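Local coordinates for putative NAD(P)H-flavin oxidoreductase (Neisseria meningitidis serogroup A / serotype 4A, PDB 6WT2), which binds flavin mononucleotide and probably uses NADH or NADPH to reduce nitro compounds, with chloramphenicol a likely substrate, at residues 64-69 with 181-186. Residues are numbered along the deposited sequence; the frame is centred on the assembly and turned at random. Where two conformers were deposited one is given.
Sequences EIRQAI and VLSGQF
The ring of F186 pushes into a hollow on helix 63-69 that has I65 for a floor and E64 and A68 for rims. I65 CG1 stands 3.7 Å from the ring centroid and only 2° off the ring normal, a CH-pi contact over the middle of one face, while CG of Q185 lies against the opposite face, toward the rim. At the ring edge, A68 CB meets F186 CE2 at 3.9 Å and the extended E64 chain brings E64 OE1 to 3.6 Å from F186 CE1, its carboxylate turned 78° from the ring plane. In this nitroreductase-family fold the two short helices, whose local axes cross at 111° and come no closer than 11.1 Å, pack beside the central antiparallel sheet, where I69 and L182 also touch strand 85-92. Deeper in, V181 CG1, anti to the backbone N, reaches into the notch between A68 and I69, 4.0 Å from A68 CB and 3.8 Å from I69 CG2. The I65 branch left over by the ring, CG2, abuts L182 CD2 at 3.8 Å, and I65 further packs on A224 of the second subunit. Helix 175-185 closes with a pi-type turn, F186 N bonding to V181 O at 3.0 Å.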
loop_
_atom_site.group_PDB
_atom_site.type_symbol
_atom_site.label_atom_id
_atom_site.label_comp_id
_atom_site.label_asym_id
_atom_site.label_seq_id
_atom_site.Cartn_x
_atom_site.Cartn_y
_atom_site.Cartn_z
ATOM N N GLU A 64 -27.057 -9.071 -5.584
ATOM C CA GLU A 64 -27.188 -9.080 -7.044
ATOM C C GLU A 64 -25.876 -8.688 -7.707
ATOM O O GLU A 64 -25.478 -9.269 -8.725
ATOM C CB GLU A 64 -28.293 -8.128 -7.515
ATOM C CG GLU A 64 -28.465 -8.152 -9.049
ATOM C CD GLU A 64 -29.298 -6.988 -9.601
ATOM O OE1 GLU A 64 -29.489 -5.979 -8.887
ATOM O OE2 GLU A 64 -29.768 -7.092 -10.760
ATOM N N ILE A 65 -25.192 -7.697 -7.141
ATOM C CA ILE A 65 -23.915 -7.289 -7.696
ATOM C C ILE A 65 -22.871 -8.362 -7.429
ATOM O O ILE A 65 -22.108 -8.737 -8.322
ATOM C CB ILE A 65 -23.497 -5.924 -7.127
ATOM C CG1 ILE A 65 -24.539 -4.868 -7.474
ATOM C CG2 ILE A 65 -22.129 -5.517 -7.677
ATOM C CD1 ILE A 65 -24.139 -3.474 -6.971
ATOM N N ARG A 66 -22.852 -8.907 -6.214
ATOM C CA ARG A 66 -21.881 -9.962 -5.914
ATOM C C ARG A 66 -22.035 -11.142 -6.866
ATOM O O ARG A 66 -21.040 -11.687 -7.361
ATOM C CB ARG A 66 -22.030 -10.427 -4.469
ATOM C CG ARG A 66 -21.555 -9.422 -3.442
ATOM C CD ARG A 66 -21.544 -10.064 -2.071
ATOM N NE ARG A 66 -21.217 -9.107 -1.020
ATOM C CZ ARG A 66 -20.903 -9.464 0.219
ATOM N NH1 ARG A 66 -20.852 -10.753 0.534
ATOM N NH2 ARG A 66 -20.620 -8.540 1.127
ATOM N N GLN A 67 -23.275 -11.555 -7.136
ATOM C CA GLN A 67 -23.487 -12.661 -8.064
ATOM C C GLN A 67 -23.093 -12.283 -9.484
ATOM O O GLN A 67 -22.646 -13.144 -10.251
ATOM C CB GLN A 67 -24.941 -13.112 -8.012
ATOM C CG GLN A 67 -25.307 -13.769 -6.707
ATOM C CD GLN A 67 -24.737 -15.162 -6.579
ATOM O OE1 GLN A 67 -24.332 -15.578 -5.498
ATOM N NE2 GLN A 67 -24.714 -15.900 -7.685
ATOM N N ALA A 68 -23.225 -11.001 -9.841
ATOM C CA ALA A 68 -22.876 -10.568 -11.191
ATOM C C ALA A 68 -21.372 -10.615 -11.440
ATOM O O ALA A 68 -20.944 -10.835 -12.579
ATOM C CB ALA A 68 -23.398 -9.157 -11.444
ATOM N N ILE A 69 -20.556 -10.401 -10.401
ATOM C CA ILE A 69 -19.109 -10.396 -10.589
ATOM C C ILE A 69 -18.488 -11.758 -10.321
ATOM O O ILE A 69 -17.342 -12.000 -10.729
ATOM C CB ILE A 69 -18.443 -9.314 -9.708
ATOM C CG1 ILE A 69 -18.705 -9.572 -8.223
ATOM C CG2 ILE A 69 -18.915 -7.918 -10.116
ATOM C CD1 ILE A 69 -18.121 -8.525 -7.307
ATOM N N VAL A 181 -19.066 -4.164 -15.201
ATOM C CA VAL A 181 -20.224 -4.478 -14.368
ATOM C C VAL A 181 -20.485 -3.369 -13.349
ATOM O O VAL A 181 -21.619 -2.891 -13.203
ATOM C CB VAL A 181 -20.030 -5.844 -13.678
ATOM C CG1 VAL A 181 -21.092 -6.037 -12.595
ATOM C CG2 VAL A 181 -20.094 -6.980 -14.696
ATOM N N LEU A 182 -19.454 -2.956 -12.609
ATOM C CA LEU A 182 -19.675 -1.963 -11.562
ATOM C C LEU A 182 -20.055 -0.607 -12.139
ATOM O O LEU A 182 -20.935 0.079 -11.599
ATOM C CB LEU A 182 -18.427 -1.819 -10.694
ATOM C CG LEU A 182 -18.013 -3.034 -9.872
ATOM C CD1 LEU A 182 -16.843 -2.650 -8.965
ATOM C CD2 LEU A 182 -19.173 -3.572 -9.049
ATOM N N SER A 183 -19.396 -0.187 -13.220
ATOM C CA SER A 183 -19.684 1.129 -13.779
ATOM C C SER A 183 -20.744 1.093 -14.872
ATOM O O SER A 183 -21.601 1.984 -14.934
ATOM C CB SER A 183 -18.418 1.761 -14.349
ATOM O OG SER A 183 -18.794 2.889 -15.114
ATOM N N GLY A 184 -20.692 0.109 -15.760
ATOM C CA GLY A 184 -21.615 0.112 -16.874
ATOM C C GLY A 184 -22.967 -0.454 -16.498
ATOM O O GLY A 184 -23.999 0.171 -16.740
ATOM N N GLN A 185 -22.969 -1.642 -15.893
ATOM C CA GLN A 185 -24.219 -2.325 -15.592
ATOM C C GLN A 185 -24.934 -1.707 -14.398
ATOM O O GLN A 185 -26.162 -1.575 -14.418
ATOM C CB GLN A 185 -23.951 -3.816 -15.350
ATOM C CG GLN A 185 -25.198 -4.636 -15.048
ATOM C CD GLN A 185 -24.918 -6.125 -14.961
ATOM O OE1 GLN A 185 -23.858 -6.601 -15.378
ATOM N NE2 GLN A 185 -25.874 -6.872 -14.423
ATOM N N PHE A 186 -24.202 -1.302 -13.356
ATOM C CA PHE A 186 -24.829 -0.803 -12.137
ATOM C C PHE A 186 -24.592 0.683 -11.895
ATOM O O PHE A 186 -25.086 1.217 -10.891
ATOM C CB PHE A 186 -24.366 -1.631 -10.931
ATOM C CG PHE A 186 -24.849 -3.063 -10.969
ATOM C CD1 PHE A 186 -26.180 -3.365 -10.692
ATOM C CD2 PHE A 186 -23.988 -4.099 -11.321
ATOM C CE1 PHE A 186 -26.638 -4.665 -10.737
ATOM C CE2 PHE A 186 -24.439 -5.416 -11.374
ATOM C CZ PHE A 186 -25.767 -5.704 -11.085
#